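Local coordinates for Crh-like protein 5 (Neosartorya fumigata, PDB 6IBU) that cuts chitin chains and transfers them to 1,6-beta-glucan or to other chitin, cross-linking the polysaccharides of the fungal cell wall, at residues M77-G82 and W101-G106; G84-I89 and G184-G189. All coordinates share one frame; numbering follows the deposited sequence.

Both contacts belong to the glycoside hydrolase family 16 domain and are largely buried, yet join the fold differently. Interaction 1 works across the sandwich: the end of strand 71-78 and the loop that follows it pack on strand 98-105 of the other sheet through methyl groups and glycine C-H contacts, with no hydrogen bond between them; its end at Pro-81 and Gly-106 reaches the surface. Interaction 2 works within a sheet, pairing strands 85-93 and 179-187 by backbone hydrogen bonds and by a tryptophan laid on a valine and bonded to a serine. Strand 85-93 is the in-sheet neighbour of 98-105, and the two contacts meet where Ser-88 OG hydrogen-bonds Glu-102 OE1, on the face that binds chitin.

Interaction 1: M77-G82 and W101-G106; sequences MKAAPG and WEVLGG
Where Val-103 meets Ala-79 and Met-77 no ring face is involved; the one aromatic of the two segments, Trp-101, is held by edge-to-face contacts with Trp-153 and Tyr-142. Methyl groups do the work instead. Val-103 CG1, anti to its backbone N (chi1 179°), presses on Ala-79 CB at 3.3 Å, tighter than ordinary van der Waals contact. Its other branch, CG2, has Met-77 CE 4.0 Å away, because the methionine chain is extended until a bend at chi3 (75°) turns the terminal methyl.

Farther along, backbone replaces side chains. Gly-105 CA lies 3.4 Å from Ala-80 O and 3.0 Å from Gly-82 O, both C-H···O contacts. Met-77, from the end of strand 71-78, and Ala-79, in the loop after it, pack on Val-103 between the two layers of the family 16 beta-sandwich, while the Pro-81 to Gly-106 end comes to the surface. Glu-102, a chitin-binding residue and, by similarity, the proton donor, points away from this packing, while Val-103 faces inward. Strand 85-93 flanks the contact, Ile-89 touching Met-77 and Ser-87 OG hydrogen-bonding Ala-80 N; Tyr-142 of strand 140-146 and Val-111 of strand 110-116 also pack against Val-103.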
ATOM      1  N   MET A  77       0.556  -6.020  10.451  1.00 18.36           N
ATOM      2  CA  MET A  77       0.310  -7.092   9.438  1.00 20.31           C
ATOM      3  C   MET A  77       1.221  -8.274   9.766  1.00 18.46           C
ATOM      4  O   MET A  77       2.304  -8.165  10.444  1.00 18.52           O
ATOM      5  CB  MET A  77       0.558  -6.647   7.981  1.00 23.26           C
ATOM      6  CG  MET A  77       0.618  -7.795   6.995  1.00 25.22           C
ATOM      7  SD  MET A  77       0.807  -7.190   5.393  1.00 41.13           S
ATOM      8  CE  MET A  77       2.526  -6.694   5.400  1.00 36.44           C
ATOM      9  N   LYS A  78       0.555  -9.370   9.590  1.00 18.27           N
ATOM     10  CA  LYS A  78       1.195 -10.672   9.498  1.00 18.24           C
ATOM     11  C   LYS A  78       0.952 -11.136   8.080  1.00 15.75           C
ATOM     12  O   LYS A  78      -0.180 -11.205   7.677  1.00 15.20           O
ATOM     13  CB  LYS A  78       0.638 -11.617  10.558  1.00 20.10           C
ATOM     14  CG  LYS A  78       1.404 -12.928  10.559  1.00 22.56           C
ATOM     15  CD  LYS A  78       1.089 -13.814  11.718  1.00 24.51           C
ATOM     16  CE  LYS A  78      -0.277 -14.442  11.506  1.00 28.67           C
ATOM     17  NZ  LYS A  78      -0.328 -15.865  11.923  1.00 32.56           N
ATOM     18  N   ALA A  79       2.001 -11.394   7.338  1.00 15.11           N
ATOM     19  CA  ALA A  79       1.900 -11.669   5.892  1.00 15.93           C
ATOM     20  C   ALA A  79       1.389 -13.093   5.669  1.00 16.14           C
ATOM     21  O   ALA A  79       1.588 -13.959   6.514  1.00 18.24           O
ATOM     22  CB  ALA A  79       3.230 -11.454   5.234  1.00 15.65           C
ATOM     23  N   ALA A  80       0.727 -13.308   4.547  1.00 15.93           N
ATOM     24  CA  ALA A  80       0.296 -14.641   4.104  1.00 15.84           C
ATOM     25  C   ALA A  80       1.553 -15.434   3.792  1.00 16.54           C
ATOM     26  O   ALA A  80       2.520 -14.898   3.258  1.00 16.37           O
ATOM     27  CB  ALA A  80      -0.621 -14.519   2.910  1.00 15.36           C
ATOM     28  N   PRO A  81       1.599 -16.724   4.168  1.00 18.16           N
ATOM     29  CA  PRO A  81       2.656 -17.616   3.698  1.00 17.55           C
ATOM     30  C   PRO A  81       2.299 -18.106   2.292  1.00 17.14           C
ATOM     31  O   PRO A  81       1.262 -17.691   1.749  1.00 17.49           O
ATOM     32  CB  PRO A  81       2.626 -18.761   4.713  1.00 17.25           C
ATOM     33  CG  PRO A  81       1.161 -18.832   5.088  1.00 18.62           C
ATOM     34  CD  PRO A  81       0.628 -17.411   5.032  1.00 18.19           C
ATOM     35  N   GLY A  82       3.111 -19.012   1.757  1.00 15.85           N
ATOM     36  CA  GLY A  82       2.832 -19.668   0.471  1.00 16.24           C
ATOM     37  C   GLY A  82       3.644 -19.064  -0.654  1.00 16.50           C
ATOM     38  O   GLY A  82       3.679 -17.816  -0.795  1.00 14.85           O
ATOM     39  N   TRP A 101       4.750  -1.574   0.536  1.00 14.78           N
ATOM     40  CA  TRP A 101       5.407  -2.762   1.118  1.00 14.22           C
ATOM     41  C   TRP A 101       4.901  -3.981   0.350  1.00 14.99           C
ATOM     42  O   TRP A 101       3.713  -4.010   0.035  1.00 13.51           O
ATOM     43  CB  TRP A 101       5.058  -2.884   2.604  1.00 12.57           C
ATOM     44  CG  TRP A 101       5.410  -1.754   3.521  1.00 11.39           C
ATOM     45  CD1 TRP A 101       4.592  -0.761   3.963  1.00 10.88           C
ATOM     46  CD2 TRP A 101       6.641  -1.595   4.246  1.00 11.23           C
ATOM     47  NE1 TRP A 101       5.237   0.039   4.862  1.00 10.82           N
ATOM     48  CE2 TRP A 101       6.499  -0.457   5.071  1.00 11.30           C
ATOM     49  CE3 TRP A 101       7.857  -2.276   4.250  1.00 11.23           C
ATOM     50  CZ2 TRP A 101       7.530  -0.006   5.901  1.00 11.21           C
ATOM     51  CZ3 TRP A 101       8.873  -1.837   5.067  1.00 11.21           C
ATOM     52  CH2 TRP A 101       8.704  -0.725   5.891  1.00 11.41           C
ATOM     53  N   GLU A 102       5.770  -4.930   0.013  1.00 17.30           N
ATOM     54  CA  GLU A 102       5.342  -6.240  -0.540  1.00 18.64           C
ATOM     55  C   GLU A 102       6.011  -7.341   0.277  1.00 17.57           C
ATOM     56  O   GLU A 102       7.222  -7.338   0.356  1.00 18.56           O
ATOM     57  CB  GLU A 102       5.724  -6.386  -2.010  1.00 21.43           C
ATOM     58  CG  GLU A 102       5.255  -5.244  -2.895  1.00 25.34           C
ATOM     59  CD  GLU A 102       3.745  -5.170  -3.059  1.00 28.43           C
ATOM     60  OE1 GLU A 102       3.099  -6.219  -3.172  1.00 29.71           O
ATOM     61  OE2 GLU A 102       3.211  -4.058  -3.040  1.00 35.54           O
ATOM     62  N   VAL A 103       5.251  -8.252   0.868  1.00 16.44           N
ATOM     63  CA  VAL A 103       5.828  -9.506   1.417  1.00 16.50           C
ATOM     64  C   VAL A 103       5.523 -10.650   0.439  1.00 16.35           C
ATOM     65  O   VAL A 103       4.443 -10.681  -0.144  1.00 14.61           O
ATOM     66  CB  VAL A 103       5.317  -9.795   2.842  1.00 16.56           C
ATOM     67  CG1 VAL A 103       5.885 -11.092   3.374  1.00 15.60           C
ATOM     68  CG2 VAL A 103       5.650  -8.661   3.794  1.00 16.54           C
ATOM     69  N   LEU A 104       6.477 -11.556   0.258  1.00 17.09           N
ATOM     70  CA  LEU A 104       6.297 -12.771  -0.574  1.00 17.24           C
ATOM     71  C   LEU A 104       6.203 -13.945   0.389  1.00 17.32           C
ATOM     72  O   LEU A 104       7.027 -13.991   1.317  1.00 16.72           O
ATOM     73  CB  LEU A 104       7.476 -12.894  -1.531  1.00 17.81           C
ATOM     74  CG  LEU A 104       7.693 -11.663  -2.410  1.00 19.26           C
ATOM     75  CD1 LEU A 104       8.937 -11.851  -3.245  1.00 20.79           C
ATOM     76  CD2 LEU A 104       6.485 -11.371  -3.306  1.00 19.97           C
ATOM     77  N   GLY A 105       5.211 -14.817   0.205  1.00 16.10           N
ATOM     78  CA  GLY A 105       4.954 -15.940   1.128  1.00 16.21           C
ATOM     79  C   GLY A 105       6.161 -16.827   1.359  1.00 14.62           C
ATOM     80  O   GLY A 105       6.377 -17.220   2.485  1.00 14.44           O
ATOM     81  N   GLY A 106       6.956 -17.128   0.342  1.00 14.75           N
ATOM     82  CA  GLY A 106       8.063 -18.095   0.489  1.00 14.37           C
ATOM     83  C   GLY A 106       9.355 -17.433   0.908  1.00 15.13           C
ATOM     84  O   GLY A 106      10.340 -18.159   1.177  1.00 15.59           O
TER

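Interaction 2: G84-I89 and G184-G189; sequences GVVSSI and GSWAGG
Strands 85-93 and 179-187 pair edge to edge as antiparallel neighbours in the middle of the seven-stranded antiparallel sheet. The pairing rests on two hydrogen-bonded pairs, Val-86 with Trp-186 and Ser-88 with Gly-184, each joined by two backbone bonds. In the first, Val-86 N reaches Trp-186 O at 2.7 Å and Trp-186 N returns to Val-86 O at 3.0 Å. Beyond the non-hydrogen-bonded pair Val-85 with Ala-187, where strand 179-187 has ended, Gly-189 N donates to Gly-84 O at 3.0 Å. Gly-84 stands at a corner of the chain, with a positive phi (79°), and its backbone comes close to that of Gly-189.

The sheet is one layer of the beta-jelly-roll sandwich of family 16, and its two faces differ. Val-85, Ser-87, Ser-185 and Ala-187 point one way, where Met-214 of the other layer touches both serines. Val-86, Ser-88 and Trp-186 share the opposite face with Glu-102, and Trp-186 and Glu-102 both bind chitin.

In Trp-186, chi1 (52°) sets CG between the backbone N and the carbonyl carbon, and the indole lies alongside Val-86, the two side chains pointing the same way. Val-86 CB lies over one face in a CH-pi contact, 3.8 Å from the centroid of the five-membered ring, while Val-86 CG1 comes nearest NE1. At the ring edge, Trp-186 NE1 donates a nearly straight bond (165°) to Ser-88 OG at 2.8 Å, close to the indole plane, which should limit rotation of the ring. Ser-88 OG is also hydrogen-bonded to Glu-102 OE1, tying the tryptophan indirectly to the presumed proton donor.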
ATOM      1  N   GLY A  84       4.683 -17.555  -3.922  1.00 16.81           N
ATOM      2  CA  GLY A  84       4.066 -16.689  -4.939  1.00 16.58           C
ATOM      3  C   GLY A  84       2.911 -15.881  -4.390  1.00 15.44           C
ATOM      4  O   GLY A  84       2.346 -15.097  -5.138  1.00 15.23           O
ATOM      5  N   VAL A  85       2.563 -16.033  -3.127  1.00 14.82           N
ATOM      6  CA  VAL A  85       1.453 -15.250  -2.523  1.00 14.67           C
ATOM      7  C   VAL A  85       2.039 -13.929  -2.040  1.00 14.19           C
ATOM      8  O   VAL A  85       2.968 -13.931  -1.225  1.00 13.35           O
ATOM      9  CB  VAL A  85       0.775 -16.024  -1.387  1.00 14.90           C
ATOM     10  CG1 VAL A  85      -0.304 -15.184  -0.729  1.00 14.79           C
ATOM     11  CG2 VAL A  85       0.221 -17.347  -1.918  1.00 15.73           C
ATOM     12  N   VAL A  86       1.488 -12.834  -2.529  1.00 14.48           N
ATOM     13  CA  VAL A  86       1.975 -11.472  -2.190  1.00 14.13           C
ATOM     14  C   VAL A  86       1.047 -10.866  -1.136  1.00 13.99           C
ATOM     15  O   VAL A  86      -0.148 -10.912  -1.332  1.00 13.80           O
ATOM     16  CB  VAL A  86       2.044 -10.617  -3.461  1.00 13.85           C
ATOM     17  CG1 VAL A  86       2.619  -9.245  -3.166  1.00 13.64           C
ATOM     18  CG2 VAL A  86       2.842 -11.307  -4.550  1.00 13.79           C
ATOM     19  N   SER A  87       1.598 -10.307  -0.070  1.00 14.05           N
ATOM     20  CA  SER A  87       0.887  -9.457   0.913  1.00 13.95           C
ATOM     21  C   SER A  87       1.315  -8.001   0.691  1.00 13.89           C
ATOM     22  O   SER A  87       2.502  -7.726   0.858  1.00 12.85           O
ATOM     23  CB  SER A  87       1.223  -9.904   2.300  1.00 15.25           C
ATOM     24  OG  SER A  87       0.835 -11.247   2.539  1.00 16.00           O
ATOM     25  N   SER A  88       0.400  -7.118   0.297  1.00 14.27           N
ATOM     26  CA  SER A  88       0.685  -5.734  -0.182  1.00 15.05           C
ATOM     27  C   SER A  88       0.106  -4.666   0.754  1.00 14.85           C
ATOM     28  O   SER A  88      -1.116  -4.695   1.023  1.00 14.62           O
ATOM     29  CB  SER A  88       0.108  -5.534  -1.553  1.00 16.78           C
ATOM     30  OG  SER A  88       0.658  -6.471  -2.470  1.00 18.23           O
ATOM     31  N   ILE A  89       0.921  -3.699   1.168  1.00 13.87           N
ATOM     32  CA  ILE A  89       0.460  -2.411   1.769  1.00 14.13           C
ATOM     33  C   ILE A  89       0.785  -1.294   0.776  1.00 14.36           C
ATOM     34  O   ILE A  89       1.949  -1.099   0.494  1.00 14.75           O
ATOM     35  CB  ILE A  89       1.120  -2.182   3.138  1.00 13.91           C
ATOM     36  CG1 ILE A  89       0.834  -3.322   4.114  1.00 13.74           C
ATOM     37  CG2 ILE A  89       0.722  -0.838   3.716  1.00 13.91           C
ATOM     38  CD1 ILE A  89       1.831  -3.405   5.230  1.00 13.85           C
ATOM     39  N   GLY A 184      -4.061  -5.650   0.749  1.00 18.26           N
ATOM     40  CA  GLY A 184      -4.521  -6.853   0.044  1.00 18.61           C
ATOM     41  C   GLY A 184      -3.473  -7.923  -0.081  1.00 17.92           C
ATOM     42  O   GLY A 184      -2.275  -7.652   0.065  1.00 18.84           O
ATOM     43  N   SER A 185      -3.950  -9.114  -0.393  1.00 18.04           N
ATOM     44  CA  SER A 185      -3.123 -10.287  -0.740  1.00 17.98           C
ATOM     45  C   SER A 185      -3.594 -10.762  -2.100  1.00 16.87           C
ATOM     46  O   SER A 185      -4.734 -10.496  -2.442  1.00 16.12           O
ATOM     47  CB  SER A 185      -3.221 -11.355   0.308  1.00 18.66           C
ATOM     48  OG  SER A 185      -4.562 -11.838   0.387  1.00 21.24           O
ATOM     49  N   TRP A 186      -2.712 -11.421  -2.833  1.00 17.70           N
ATOM     50  CA  TRP A 186      -2.974 -11.907  -4.201  1.00 18.41           C
ATOM     51  C   TRP A 186      -1.874 -12.885  -4.600  1.00 19.05           C
ATOM     52  O   TRP A 186      -0.826 -12.892  -3.966  1.00 17.05           O
ATOM     53  CB  TRP A 186      -3.037 -10.733  -5.171  1.00 19.01           C
ATOM     54  CG  TRP A 186      -1.865  -9.813  -5.108  1.00 18.41           C
ATOM     55  CD1 TRP A 186      -1.601  -8.898  -4.132  1.00 19.33           C
ATOM     56  CD2 TRP A 186      -0.838  -9.654  -6.099  1.00 19.29           C
ATOM     57  NE1 TRP A 186      -0.472  -8.195  -4.438  1.00 19.01           N
ATOM     58  CE2 TRP A 186       0.011  -8.622  -5.642  1.00 18.95           C
ATOM     59  CE3 TRP A 186      -0.568 -10.255  -7.335  1.00 19.80           C
ATOM     60  CZ2 TRP A 186       1.127  -8.206  -6.355  1.00 19.47           C
ATOM     61  CZ3 TRP A 186       0.540  -9.848  -8.044  1.00 19.71           C
ATOM     62  CH2 TRP A 186       1.370  -8.830  -7.561  1.00 20.98           C
ATOM     63  N   ALA A 187      -2.114 -13.662  -5.642  1.00 20.73           N
ATOM     64  CA  ALA A 187      -1.133 -14.650  -6.125  1.00 22.59           C
ATOM     65  C   ALA A 187      -0.266 -13.988  -7.189  1.00 21.42           C
ATOM     66  O   ALA A 187      -0.699 -13.930  -8.319  1.00 24.48           O
ATOM     67  CB  ALA A 187      -1.851 -15.860  -6.648  1.00 23.46           C
ATOM     68  N   GLY A 188       0.918 -13.504  -6.826  1.00 21.17           N
ATOM     69  CA  GLY A 188       1.930 -13.070  -7.802  1.00 20.47           C
ATOM     70  C   GLY A 188       2.321 -14.248  -8.665  1.00 21.32           C
ATOM     71  O   GLY A 188       2.670 -14.053  -9.820  1.00 21.66           O
ATOM     72  N   GLY A 189       2.229 -15.448  -8.098  1.00 21.69           N
ATOM     73  CA  GLY A 189       2.587 -16.707  -8.756  1.00 24.77           C
ATOM     74  C   GLY A 189       1.404 -17.380  -9.441  1.00 26.88           C
ATOM     75  O   GLY A 189       1.481 -18.587  -9.649  1.00 28.79           O
TER